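Local coordinates for protein Two-component system sensor histidine kinase (Bacteroides thetaiotaomicron, PDB 3OTT) that probably senses saccharides through its extracellular beta-propeller and beta-sandwich part and relays the signal by histidine phosphorylation to control transcription, at residues R331-F336 / K382-W387; Y422-F425 / Q431-I434; T600-D605 / V611-A616. One frame throughout, in Å; residues are numbered along the deposited sequence.

Contact 1. Residues R331-F336 / K382-W387; sequences RDSKGF and KEQQLW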
ATOM      1  N   ARG B 331      24.662  -6.879   2.853  1.00 18.80           N
ATOM      2  CA  ARG B 331      24.309  -8.110   2.142  1.00 19.09           C
ATOM      3  C   ARG B 331      25.185  -9.234   2.743  1.00 19.90           C
ATOM      4  O   ARG B 331      26.405  -9.109   2.804  1.00 19.55           O
ATOM      5  CB  ARG B 331      24.597  -7.953   0.639  1.00 19.96           C
ATOM      6  CG  ARG B 331      23.921  -9.003  -0.216  1.00 22.73           C
ATOM      7  CD  ARG B 331      24.534  -9.142  -1.547  1.00 25.77           C
ATOM      8  NE  ARG B 331      23.707  -9.989  -2.383  1.00 31.11           N
ATOM      9  CZ  ARG B 331      24.113 -10.449  -3.570  1.00 33.05           C
ATOM     10  NH1 ARG B 331      25.326 -10.125  -3.989  1.00 35.12           N
ATOM     11  NH2 ARG B 331      23.330 -11.220  -4.326  1.00 27.35           N
ATOM     12  N   ASP B 332      24.569 -10.331   3.198  1.00 20.11           N
ATOM     13  CA  ASP B 332      25.336 -11.348   3.870  1.00 21.11           C
ATOM     14  C   ASP B 332      26.033 -12.347   2.942  1.00 22.55           C
ATOM     15  O   ASP B 332      25.798 -12.367   1.733  1.00 23.89           O
ATOM     16  CB  ASP B 332      24.530 -12.035   4.984  1.00 20.16           C
ATOM     17  CG  ASP B 332      23.441 -12.884   4.468  1.00 21.15           C
ATOM     18  OD1 ASP B 332      23.450 -13.248   3.268  1.00 21.05           O
ATOM     19  OD2 ASP B 332      22.543 -13.187   5.286  1.00 23.36           O
ATOM     20  N   SER B 333      26.887 -13.164   3.541  1.00 23.46           N
ATOM     21  CA  SER B 333      27.596 -14.222   2.840  1.00 25.47           C
ATOM     22  C   SER B 333      26.631 -15.190   2.107  1.00 26.59           C
ATOM     23  O   SER B 333      26.972 -15.603   1.042  1.00 28.60           O
ATOM     24  CB  SER B 333      28.607 -14.929   3.763  1.00 25.42           C
ATOM     25  OG  SER B 333      27.927 -15.665   4.779  1.00 25.38           O
ATOM     26  N   LYS B 334      25.420 -15.477   2.615  1.00 26.73           N
ATOM     27  CA  LYS B 334      24.410 -16.222   1.828  1.00 27.24           C
ATOM     28  C   LYS B 334      23.636 -15.405   0.705  1.00 26.83           C
ATOM     29  O   LYS B 334      22.826 -15.978  -0.027  1.00 27.36           O
ATOM     30  CB  LYS B 334      23.363 -16.897   2.709  1.00 27.69           C
ATOM     31  CG  LYS B 334      23.830 -17.781   3.860  1.00 32.02           C
ATOM     32  CD  LYS B 334      22.813 -17.676   5.041  1.00 33.05           C
ATOM     33  CE  LYS B 334      22.946 -18.817   6.057  1.00 36.74           C
ATOM     34  NZ  LYS B 334      24.236 -18.743   6.805  1.00 38.19           N
ATOM     35  N   GLY B 335      23.874 -14.098   0.582  1.00 24.72           N
ATOM     36  CA  GLY B 335      23.279 -13.310  -0.477  1.00 23.48           C
ATOM     37  C   GLY B 335      22.011 -12.568  -0.100  1.00 23.54           C
ATOM     38  O   GLY B 335      21.465 -11.819  -0.925  1.00 23.90           O
ATOM     39  N   PHE B 336      21.563 -12.712   1.145  1.00 21.77           N
ATOM     40  CA  PHE B 336      20.399 -11.955   1.606  1.00 20.85           C
ATOM     41  C   PHE B 336      20.784 -10.489   1.744  1.00 20.15           C
ATOM     42  O   PHE B 336      21.846 -10.175   2.259  1.00 19.01           O
ATOM     43  CB  PHE B 336      19.853 -12.464   2.951  1.00 18.70           C
ATOM     44  CG  PHE B 336      19.191 -13.837   2.883  1.00 19.42           C
ATOM     45  CD1 PHE B 336      17.902 -13.981   2.376  1.00 18.08           C
ATOM     46  CD2 PHE B 336      19.867 -14.986   3.344  1.00 18.31           C
ATOM     47  CE1 PHE B 336      17.273 -15.270   2.314  1.00 20.28           C
ATOM     48  CE2 PHE B 336      19.252 -16.270   3.306  1.00 18.06           C
ATOM     49  CZ  PHE B 336      17.964 -16.406   2.785  1.00 21.53           C
ATOM     50  N   LYS B 382      32.808 -14.046  12.087  1.00 23.14           N
ATOM     51  CA  LYS B 382      33.814 -14.919  11.465  1.00 24.54           C
ATOM     52  C   LYS B 382      33.237 -16.267  11.168  1.00 25.68           C
ATOM     53  O   LYS B 382      33.803 -17.004  10.380  1.00 26.97           O
ATOM     54  CB  LYS B 382      35.058 -15.155  12.372  1.00 25.41           C
ATOM     55  CG  LYS B 382      35.701 -13.909  12.989  1.00 27.36           C
ATOM     56  CD  LYS B 382      36.225 -12.937  11.937  1.00 30.62           C
ATOM     57  CE  LYS B 382      37.171 -11.933  12.626  1.00 32.98           C
ATOM     58  NZ  LYS B 382      37.450 -10.829  11.719  1.00 31.68           N
ATOM     59  N   GLU B 383      32.142 -16.635  11.822  1.00 25.63           N
ATOM     60  CA  GLU B 383      31.554 -17.944  11.558  1.00 26.58           C
ATOM     61  C   GLU B 383      30.274 -17.771  10.763  1.00 25.53           C
ATOM     62  O   GLU B 383      29.410 -18.637  10.768  1.00 25.70           O
ATOM     63  CB  GLU B 383      31.323 -18.696  12.857  1.00 27.71           C
ATOM     64  CG  GLU B 383      32.641 -19.109  13.562  1.00 33.62           C
ATOM     65  CD  GLU B 383      32.427 -19.677  14.983  1.00 40.64           C
ATOM     66  OE1 GLU B 383      31.837 -18.957  15.842  1.00 42.33           O
ATOM     67  OE2 GLU B 383      32.860 -20.844  15.242  1.00 45.07           O
ATOM     68  N   GLN B 384      30.146 -16.624  10.093  1.00 23.90           N
ATOM     69  CA  GLN B 384      28.955 -16.348   9.280  1.00 23.52           C
ATOM     70  C   GLN B 384      27.640 -16.172  10.106  1.00 22.19           C
ATOM     71  O   GLN B 384      26.550 -16.372   9.597  1.00 22.40           O
ATOM     72  CB  GLN B 384      28.799 -17.377   8.116  1.00 23.55           C
ATOM     73  CG  GLN B 384      30.012 -17.366   7.110  1.00 25.83           C
ATOM     74  CD  GLN B 384      31.238 -18.180   7.649  1.00 29.02           C
ATOM     75  OE1 GLN B 384      31.093 -19.330   8.008  1.00 34.68           O
ATOM     76  NE2 GLN B 384      32.400 -17.557   7.745  1.00 29.12           N
ATOM     77  N   GLN B 385      27.740 -15.755  11.356  1.00 20.34           N
ATOM     78  CA  GLN B 385      26.532 -15.484  12.107  1.00 19.80           C
ATOM     79  C   GLN B 385      26.198 -13.971  11.948  1.00 18.95           C
ATOM     80  O   GLN B 385      27.069 -13.101  12.021  1.00 17.04           O
ATOM     81  CB  GLN B 385      26.737 -15.839  13.577  1.00 20.75           C
ATOM     82  CG  GLN B 385      27.028 -17.334  13.933  1.00 26.76           C
ATOM     83  CD  GLN B 385      25.782 -18.184  13.847  1.00 34.35           C
ATOM     84  OE1 GLN B 385      24.750 -17.872  14.459  1.00 36.99           O
ATOM     85  NE2 GLN B 385      25.846 -19.244  13.050  1.00 39.23           N
ATOM     86  N   LEU B 386      24.913 -13.677  11.777  1.00 18.28           N
ATOM     87  CA  LEU B 386      24.453 -12.345  11.505  1.00 17.11           C
ATOM     88  C   LEU B 386      24.094 -11.643  12.853  1.00 16.63           C
ATOM     89  O   LEU B 386      23.234 -12.138  13.574  1.00 15.93           O
ATOM     90  CB  LEU B 386      23.222 -12.446  10.610  1.00 15.71           C
ATOM     91  CG  LEU B 386      22.788 -11.184   9.826  1.00 16.87           C
ATOM     92  CD1 LEU B 386      22.061 -10.250  10.669  1.00 22.17           C
ATOM     93  CD2 LEU B 386      23.959 -10.454   9.181  1.00 12.75           C
ATOM     94  N   TRP B 387      24.757 -10.531  13.165  1.00 15.50           N
ATOM     95  CA  TRP B 387      24.423  -9.759  14.350  1.00 17.82           C
ATOM     96  C   TRP B 387      23.837  -8.345  14.044  1.00 17.91           C
ATOM     97  O   TRP B 387      24.219  -7.725  13.059  1.00 17.36           O
ATOM     98  CB  TRP B 387      25.629  -9.565  15.218  1.00 17.06           C
ATOM     99  CG  TRP B 387      26.247 -10.882  15.733  1.00 16.80           C
ATOM    100  CD1 TRP B 387      27.179 -11.622  15.100  1.00 14.27           C
ATOM    101  CD2 TRP B 387      26.026 -11.513  16.998  1.00 16.69           C
ATOM    102  NE1 TRP B 387      27.535 -12.686  15.853  1.00 19.29           N
ATOM    103  CE2 TRP B 387      26.851 -12.648  17.036  1.00 18.60           C
ATOM    104  CE3 TRP B 387      25.231 -11.219  18.110  1.00 15.17           C
ATOM    105  CZ2 TRP B 387      26.895 -13.500  18.120  1.00 16.21           C
ATOM    106  CZ3 TRP B 387      25.264 -12.050  19.181  1.00 16.95           C
ATOM    107  CH2 TRP B 387      26.090 -13.192  19.188  1.00 20.08           C
TER

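Contact 2. Residues Y422-F425 / Q431-I434; sequences YYIF and QLWI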
ATOM      1  N   TYR B 422      25.372   0.597  19.489  1.00 14.95           N
ATOM      2  CA  TYR B 422      25.632   1.380  18.264  1.00 14.94           C
ATOM      3  C   TYR B 422      26.456   0.635  17.259  1.00 15.52           C
ATOM      4  O   TYR B 422      26.296   0.921  16.080  1.00 16.24           O
ATOM      5  CB  TYR B 422      26.342   2.751  18.526  1.00 14.80           C
ATOM      6  CG  TYR B 422      25.330   3.792  18.975  1.00 16.98           C
ATOM      7  CD1 TYR B 422      24.572   3.589  20.142  1.00 17.88           C
ATOM      8  CD2 TYR B 422      25.069   4.938  18.200  1.00 19.33           C
ATOM      9  CE1 TYR B 422      23.591   4.523  20.559  1.00 22.85           C
ATOM     10  CE2 TYR B 422      24.073   5.882  18.620  1.00 19.40           C
ATOM     11  CZ  TYR B 422      23.356   5.656  19.791  1.00 20.79           C
ATOM     12  OH  TYR B 422      22.407   6.553  20.218  1.00 26.04           O
ATOM     13  N   TYR B 423      27.326  -0.283  17.709  1.00 14.23           N
ATOM     14  CA  TYR B 423      28.269  -0.934  16.807  1.00 15.83           C
ATOM     15  C   TYR B 423      28.772  -2.219  17.441  1.00 16.79           C
ATOM     16  O   TYR B 423      28.881  -2.346  18.690  1.00 16.73           O
ATOM     17  CB  TYR B 423      29.467   0.001  16.505  1.00 15.92           C
ATOM     18  CG  TYR B 423      29.940   0.064  15.076  1.00 15.64           C
ATOM     19  CD1 TYR B 423      29.150   0.671  14.082  1.00 21.40           C
ATOM     20  CD2 TYR B 423      31.175  -0.458  14.706  1.00 19.91           C
ATOM     21  CE1 TYR B 423      29.572   0.750  12.750  1.00 20.00           C
ATOM     22  CE2 TYR B 423      31.597  -0.397  13.370  1.00 21.92           C
ATOM     23  CZ  TYR B 423      30.788   0.226  12.416  1.00 22.35           C
ATOM     24  OH  TYR B 423      31.194   0.276  11.101  1.00 26.82           O
ATOM     25  N   ILE B 424      29.110  -3.157  16.575  1.00 17.23           N
ATOM     26  CA  ILE B 424      29.599  -4.459  16.975  1.00 17.74           C
ATOM     27  C   ILE B 424      30.562  -4.988  15.963  1.00 16.88           C
ATOM     28  O   ILE B 424      30.388  -4.740  14.764  1.00 16.89           O
ATOM     29  CB  ILE B 424      28.444  -5.437  17.092  1.00 19.20           C
ATOM     30  CG1 ILE B 424      28.941  -6.863  17.337  1.00 20.60           C
ATOM     31  CG2 ILE B 424      27.694  -5.493  15.829  1.00 21.71           C
ATOM     32  CD1 ILE B 424      27.849  -7.703  18.021  1.00 29.09           C
ATOM     33  N   PHE B 425      31.597  -5.683  16.437  1.00 16.41           N
ATOM     34  CA  PHE B 425      32.434  -6.531  15.566  1.00 17.34           C
ATOM     35  C   PHE B 425      33.001  -7.684  16.358  1.00 17.92           C
ATOM     36  O   PHE B 425      32.981  -7.643  17.578  1.00 18.86           O
ATOM     37  CB  PHE B 425      33.570  -5.725  14.838  1.00 16.27           C
ATOM     38  CG  PHE B 425      34.709  -5.251  15.763  1.00 15.55           C
ATOM     39  CD1 PHE B 425      34.715  -3.936  16.289  1.00 18.91           C
ATOM     40  CD2 PHE B 425      35.752  -6.087  16.099  1.00 17.80           C
ATOM     41  CE1 PHE B 425      35.746  -3.474  17.121  1.00 14.20           C
ATOM     42  CE2 PHE B 425      36.830  -5.650  16.974  1.00 17.42           C
ATOM     43  CZ  PHE B 425      36.813  -4.334  17.477  1.00 14.95           C
ATOM     44  N   GLN B 431      36.059 -13.004  20.493  1.00 21.31           N
ATOM     45  CA  GLN B 431      35.372 -12.028  21.334  1.00 21.90           C
ATOM     46  C   GLN B 431      34.518 -11.018  20.538  1.00 20.14           C
ATOM     47  O   GLN B 431      34.936 -10.523  19.523  1.00 20.17           O
ATOM     48  CB  GLN B 431      36.390 -11.319  22.258  1.00 21.68           C
ATOM     49  CG  GLN B 431      37.142 -12.225  23.264  1.00 26.72           C
ATOM     50  CD  GLN B 431      38.196 -11.428  23.993  1.00 35.90           C
ATOM     51  OE1 GLN B 431      38.953 -10.661  23.370  1.00 39.71           O
ATOM     52  NE2 GLN B 431      38.238 -11.554  25.328  1.00 39.58           N
ATOM     53  N   LEU B 432      33.340 -10.684  21.034  1.00 20.90           N
ATOM     54  CA  LEU B 432      32.510  -9.646  20.427  1.00 20.13           C
ATOM     55  C   LEU B 432      32.763  -8.329  21.102  1.00 18.46           C
ATOM     56  O   LEU B 432      32.777  -8.280  22.308  1.00 18.12           O
ATOM     57  CB  LEU B 432      31.058 -10.012  20.643  1.00 21.94           C
ATOM     58  CG  LEU B 432      30.042 -10.262  19.544  1.00 25.37           C
ATOM     59  CD1 LEU B 432      30.716 -10.879  18.325  1.00 20.67           C
ATOM     60  CD2 LEU B 432      28.933 -11.121  20.193  1.00 23.89           C
ATOM     61  N   TRP B 433      33.008  -7.274  20.335  1.00 18.09           N
ATOM     62  CA  TRP B 433      33.285  -5.915  20.875  1.00 17.61           C
ATOM     63  C   TRP B 433      32.003  -5.123  20.592  1.00 17.24           C
ATOM     64  O   TRP B 433      31.537  -5.098  19.440  1.00 15.90           O
ATOM     65  CB  TRP B 433      34.491  -5.300  20.143  1.00 17.03           C
ATOM     66  CG  TRP B 433      35.817  -5.846  20.651  1.00 17.71           C
ATOM     67  CD1 TRP B 433      36.326  -7.129  20.488  1.00 18.98           C
ATOM     68  CD2 TRP B 433      36.800  -5.127  21.412  1.00 14.93           C
ATOM     69  NE1 TRP B 433      37.560  -7.226  21.082  1.00 15.34           N
ATOM     70  CE2 TRP B 433      37.861  -6.021  21.675  1.00 15.99           C
ATOM     71  CE3 TRP B 433      36.890  -3.800  21.869  1.00 14.57           C
ATOM     72  CZ2 TRP B 433      38.998  -5.642  22.415  1.00 17.52           C
ATOM     73  CZ3 TRP B 433      38.031  -3.409  22.606  1.00 15.96           C
ATOM     74  CH2 TRP B 433      39.058  -4.333  22.876  1.00 15.68           C
ATOM     75  N   ILE B 434      31.413  -4.536  21.635  1.00 17.11           N
ATOM     76  CA  ILE B 434      30.098  -3.902  21.527  1.00 16.42           C
ATOM     77  C   ILE B 434      30.170  -2.473  22.033  1.00 16.55           C
ATOM     78  O   ILE B 434      30.547  -2.239  23.170  1.00 16.36           O
ATOM     79  CB  ILE B 434      29.052  -4.688  22.334  1.00 17.29           C
ATOM     80  CG1 ILE B 434      28.974  -6.123  21.823  1.00 12.84           C
ATOM     81  CG2 ILE B 434      27.669  -4.015  22.289  1.00 14.56           C
ATOM     82  CD1 ILE B 434      28.514  -7.107  22.900  1.00  9.58           C
TER

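Contact 3. Residues T600-D605 / V611-A616; sequences TSLLFD and VYLGGA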
ATOM      1  N   THR B 600      21.350   8.473   3.921  1.00 19.44           N
ATOM      2  CA  THR B 600      21.842   8.327   5.284  1.00 17.19           C
ATOM      3  C   THR B 600      22.493   6.946   5.459  1.00 16.08           C
ATOM      4  O   THR B 600      22.893   6.570   6.557  1.00 14.89           O
ATOM      5  CB  THR B 600      20.703   8.455   6.261  1.00 15.95           C
ATOM      6  OG1 THR B 600      19.661   7.651   5.738  1.00 16.68           O
ATOM      7  CG2 THR B 600      20.219   9.917   6.380  1.00 17.12           C
ATOM      8  N   SER B 601      22.677   6.241   4.351  1.00 15.63           N
ATOM      9  CA  SER B 601      23.245   4.899   4.381  1.00 16.67           C
ATOM     10  C   SER B 601      23.953   4.580   3.063  1.00 16.34           C
ATOM     11  O   SER B 601      23.461   4.962   2.010  1.00 16.21           O
ATOM     12  CB  SER B 601      22.061   3.907   4.523  1.00 16.24           C
ATOM     13  OG  SER B 601      22.641   2.759   5.064  1.00 25.08           O
ATOM     14  N   LEU B 602      25.064   3.873   3.096  1.00 15.66           N
ATOM     15  CA  LEU B 602      25.749   3.478   1.828  1.00 17.97           C
ATOM     16  C   LEU B 602      26.285   2.003   1.860  1.00 17.43           C
ATOM     17  O   LEU B 602      26.744   1.544   2.907  1.00 17.19           O
ATOM     18  CB  LEU B 602      26.911   4.438   1.467  1.00 17.02           C
ATOM     19  CG  LEU B 602      26.697   5.944   1.194  1.00 19.47           C
ATOM     20  CD1 LEU B 602      28.005   6.754   1.357  1.00 16.93           C
ATOM     21  CD2 LEU B 602      26.060   6.275  -0.198  1.00 17.57           C
ATOM     22  N   LEU B 603      26.222   1.284   0.735  1.00 18.56           N
ATOM     23  CA  LEU B 603      26.763  -0.074   0.665  1.00 19.37           C
ATOM     24  C   LEU B 603      27.327  -0.365  -0.719  1.00 21.36           C
ATOM     25  O   LEU B 603      26.612  -0.286  -1.746  1.00 21.33           O
ATOM     26  CB  LEU B 603      25.682  -1.125   0.983  1.00 19.18           C
ATOM     27  CG  LEU B 603      26.045  -2.647   0.841  1.00 23.14           C
ATOM     28  CD1 LEU B 603      27.053  -3.119   1.907  1.00 23.40           C
ATOM     29  CD2 LEU B 603      24.847  -3.569   0.877  1.00 19.64           C
ATOM     30  N   PHE B 604      28.611  -0.716  -0.754  1.00 22.56           N
ATOM     31  CA  PHE B 604      29.223  -1.230  -1.959  1.00 24.02           C
ATOM     32  C   PHE B 604      29.086  -2.747  -2.029  1.00 25.48           C
ATOM     33  O   PHE B 604      29.554  -3.432  -1.135  1.00 24.37           O
ATOM     34  CB  PHE B 604      30.701  -0.890  -1.944  1.00 24.78           C
ATOM     35  CG  PHE B 604      31.447  -1.389  -3.151  1.00 26.52           C
ATOM     36  CD1 PHE B 604      30.923  -1.247  -4.430  1.00 26.01           C
ATOM     37  CD2 PHE B 604      32.710  -1.988  -3.006  1.00 30.77           C
ATOM     38  CE1 PHE B 604      31.639  -1.733  -5.583  1.00 27.38           C
ATOM     39  CE2 PHE B 604      33.415  -2.470  -4.140  1.00 28.63           C
ATOM     40  CZ  PHE B 604      32.855  -2.355  -5.416  1.00 26.92           C
ATOM     41  N   ASP B 605      28.458  -3.264  -3.089  1.00 27.84           N
ATOM     42  CA  ASP B 605      28.423  -4.719  -3.371  1.00 29.70           C
ATOM     43  C   ASP B 605      29.441  -5.079  -4.463  1.00 31.59           C
ATOM     44  O   ASP B 605      29.207  -4.801  -5.638  1.00 32.02           O
ATOM     45  CB  ASP B 605      27.030  -5.212  -3.801  1.00 30.08           C
ATOM     46  CG  ASP B 605      26.927  -6.795  -3.839  1.00 31.60           C
ATOM     47  OD1 ASP B 605      27.690  -7.532  -3.134  1.00 28.92           O
ATOM     48  OD2 ASP B 605      26.035  -7.295  -4.562  1.00 36.13           O
ATOM     49  N   VAL B 611      26.534   0.287  -6.065  1.00 27.23           N
ATOM     50  CA  VAL B 611      26.416   0.974  -4.767  1.00 23.62           C
ATOM     51  C   VAL B 611      24.943   1.245  -4.427  1.00 22.97           C
ATOM     52  O   VAL B 611      24.195   1.761  -5.243  1.00 22.28           O
ATOM     53  CB  VAL B 611      27.214   2.303  -4.755  1.00 24.47           C
ATOM     54  CG1 VAL B 611      27.084   3.029  -3.377  1.00 20.46           C
ATOM     55  CG2 VAL B 611      28.671   2.045  -5.074  1.00 23.67           C
ATOM     56  N   TYR B 612      24.543   0.863  -3.218  1.00 21.95           N
ATOM     57  CA  TYR B 612      23.198   1.120  -2.678  1.00 20.95           C
ATOM     58  C   TYR B 612      23.245   2.357  -1.808  1.00 20.75           C
ATOM     59  O   TYR B 612      24.134   2.479  -0.935  1.00 20.22           O
ATOM     60  CB  TYR B 612      22.701  -0.077  -1.861  1.00 18.26           C
ATOM     61  CG  TYR B 612      22.547  -1.300  -2.754  1.00 21.84           C
ATOM     62  CD1 TYR B 612      21.370  -1.538  -3.471  1.00 21.90           C
ATOM     63  CD2 TYR B 612      23.580  -2.191  -2.913  1.00 23.75           C
ATOM     64  CE1 TYR B 612      21.246  -2.628  -4.309  1.00 24.34           C
ATOM     65  CE2 TYR B 612      23.445  -3.333  -3.765  1.00 27.32           C
ATOM     66  CZ  TYR B 612      22.299  -3.517  -4.460  1.00 25.39           C
ATOM     67  OH  TYR B 612      22.199  -4.612  -5.280  1.00 30.63           O
ATOM     68  N   LEU B 613      22.287   3.257  -2.024  1.00 19.88           N
ATOM     69  CA  LEU B 613      22.297   4.515  -1.308  1.00 20.49           C
ATOM     70  C   LEU B 613      20.966   4.625  -0.546  1.00 19.84           C
ATOM     71  O   LEU B 613      19.904   4.798  -1.144  1.00 21.45           O
ATOM     72  CB  LEU B 613      22.513   5.666  -2.272  1.00 19.96           C
ATOM     73  CG  LEU B 613      23.794   5.633  -3.124  1.00 23.17           C
ATOM     74  CD1 LEU B 613      23.608   4.973  -4.521  1.00 18.56           C
ATOM     75  CD2 LEU B 613      24.345   7.059  -3.288  1.00 22.75           C
ATOM     76  N   GLY B 614      21.012   4.449   0.758  1.00 17.88           N
ATOM     77  CA  GLY B 614      19.757   4.253   1.485  1.00 17.66           C
ATOM     78  C   GLY B 614      19.312   5.573   2.009  1.00 17.40           C
ATOM     79  O   GLY B 614      20.127   6.415   2.389  1.00 18.43           O
ATOM     80  N   GLY B 615      18.017   5.800   1.953  1.00 19.06           N
ATOM     81  CA  GLY B 615      17.469   7.099   2.275  1.00 18.28           C
ATOM     82  C   GLY B 615      16.058   6.955   2.756  1.00 19.29           C
ATOM     83  O   GLY B 615      15.753   6.009   3.458  1.00 18.40           O
ATOM     84  N   ALA B 616      15.201   7.922   2.400  1.00 21.60           N
ATOM     85  CA  ALA B 616      13.849   7.992   2.916  1.00 22.81           C
ATOM     86  C   ALA B 616      12.929   7.096   2.097  1.00 23.89           C
ATOM     87  O   ALA B 616      12.748   7.317   0.902  1.00 24.24           O
ATOM     88  CB  ALA B 616      13.357   9.447   2.879  1.00 24.65           C
TER

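Contact 1. Residues R331-F336 / K382-W387
Ser-333 and Gln-384 meet where the first hairpin loops of two neighbouring beta-propeller blades come side by side. Ser-333 OG lies 3.6 Å from Gln-384 CG, over the aliphatic part of the glutamine and not at its amide. Gln-384 bends at chi2 (80°), which carries the amide away from the serine. The polar partner of Ser-333 OG is instead Glu-380 OE2, in the strand that leads to the second loop. Lys-334 reaches across more loosely, with NZ 4.3 Å from Gln-384 O, too long for a bond.

The first loop is firmly shaped. Asp-332 to Gly-335 is a type I turn, closed by Gly-335 N to Asp-332 O at 2.8 Å. Phe-336 N donates to Asp-332 OD1 at 2.9 Å, coming from above the carboxylate plane. On the far flank, Arg-331 NE bonds Gly-335 O at 3.2 Å, again from above the carbonyl plane. Asp-332 OD2 bonds Tyr-399 OH and Trp-338 NE1.

The touch is small and open to solvent. Beneath it, Leu-386 packs on Ile-378 of strand 375-380 and Tyr-397 of strand 393-398, while Trp-387 rests on helix 446-451.

Contact 2. Residues Y422-F425 / Q431-I434
Phe-425 and Trp-433 form the apolar centre of a beta hairpin made by the first two strands of a propeller blade. Their side chains lie next to each other and point the same way. The Phe-425 ring and the five-membered ring of Trp-433 are nearly parallel (planes at 5°) but offset, with little of one ring over the other, centroids 4.8 Å apart. The closest approach is rim over rim, with Phe-425 CZ 3.7 Å from Trp-433 CG. Trp-433 CB sits over the phenyl face in a CH-pi contact, 3.8 Å from the ring centroid. The phenylalanine gets there because its CG stands between the backbone N and the carbonyl carbon (chi1 71°). Ile-477 of strand 474-479, in the next blade, packs against both side chains.

The opposite face of the hairpin carries Ile-424, Leu-432 and Ile-434. Here Ile-424 CD1 rests 3.7 Å from Leu-432 CG, the two side chains crossing at a slant.

Between the faces, Phe-425 and Trp-433 are a hydrogen-bonded antiparallel pair. Trp-433 N to Phe-425 O is 2.8 Å and straight (179° at the hydrogen). Phe-425 N to Trp-433 O is 3.1 Å. Toward the start of strand 421-426, Tyr-422 and Tyr-423 share one opposite residue, Ser-435, as a classic beta bulge. At the hairpin's polar end, Asp-427 accepts twice: OD1 from Gln-431 N and OD2 from the indole NE1 of Trp-433.

Contact 3. Residues T600-D605 / V611-A616
Leu-602 and Leu-613 pack methyl to methyl, CD2 to CD2 at 3.6 Å, on one face of a two-stranded antiparallel ladder. Leu-602 CG stands beside its backbone N (chi1 -61°), and CD2 is the branch that reaches across. On the same face Phe-604 CD1 meets Val-611 CG2 at 4.0 Å, with the side chains roughly perpendicular. On the other face the Tyr-612 ring is met at its edge, where Asp-605 CB lies 4.0 Å from Tyr-612 CE2.

The backbone sets this pairing. Leu-603 N to Tyr-612 O is 2.9 Å, and Tyr-612 N to Leu-603 O is 2.8 Å. Gly-614 O takes two donors, Thr-600 N at 2.8 Å and, weakly, Ser-601 N at 3.2 Å. Thr-600 and Ser-601 thus stand opposite the single residue Gly-614, a classic beta bulge.

The hairpin belongs to the blade that closes the second propeller: strand 618-623 continues the sheet from 610-615, and strand 310-313, from much earlier in the chain, completes it.

Leu-329 of strand 326-331 backs Ser-601, Leu-603 and Tyr-612. Trp-572 and Val-567 of the preceding blade back Val-611. Thr-600 OG1 is fixed by Phe-326 O and Gln-325 NE2.

From the N terminus the contacts come in series; none nests in or crosses another. Contact 1 closes a loop of 45 residues and joins two successive blades through their surface loops. Contacts 2 and 3 each close a five-residue gap within one hairpin. Contact 2 belongs to the blade after those of contact 1, and the two touch: Trp-387 packs on Leu-432 and Ile-424. Contact 3 lies far on in the chain but returns to the start of the propeller, where Asp-605 forms a salt bridge with Arg-331 of contact 1. Contacts 2 and 3 do not touch; their nearest atoms are about 9 Å apart. Contact 1 therefore borders both of the others.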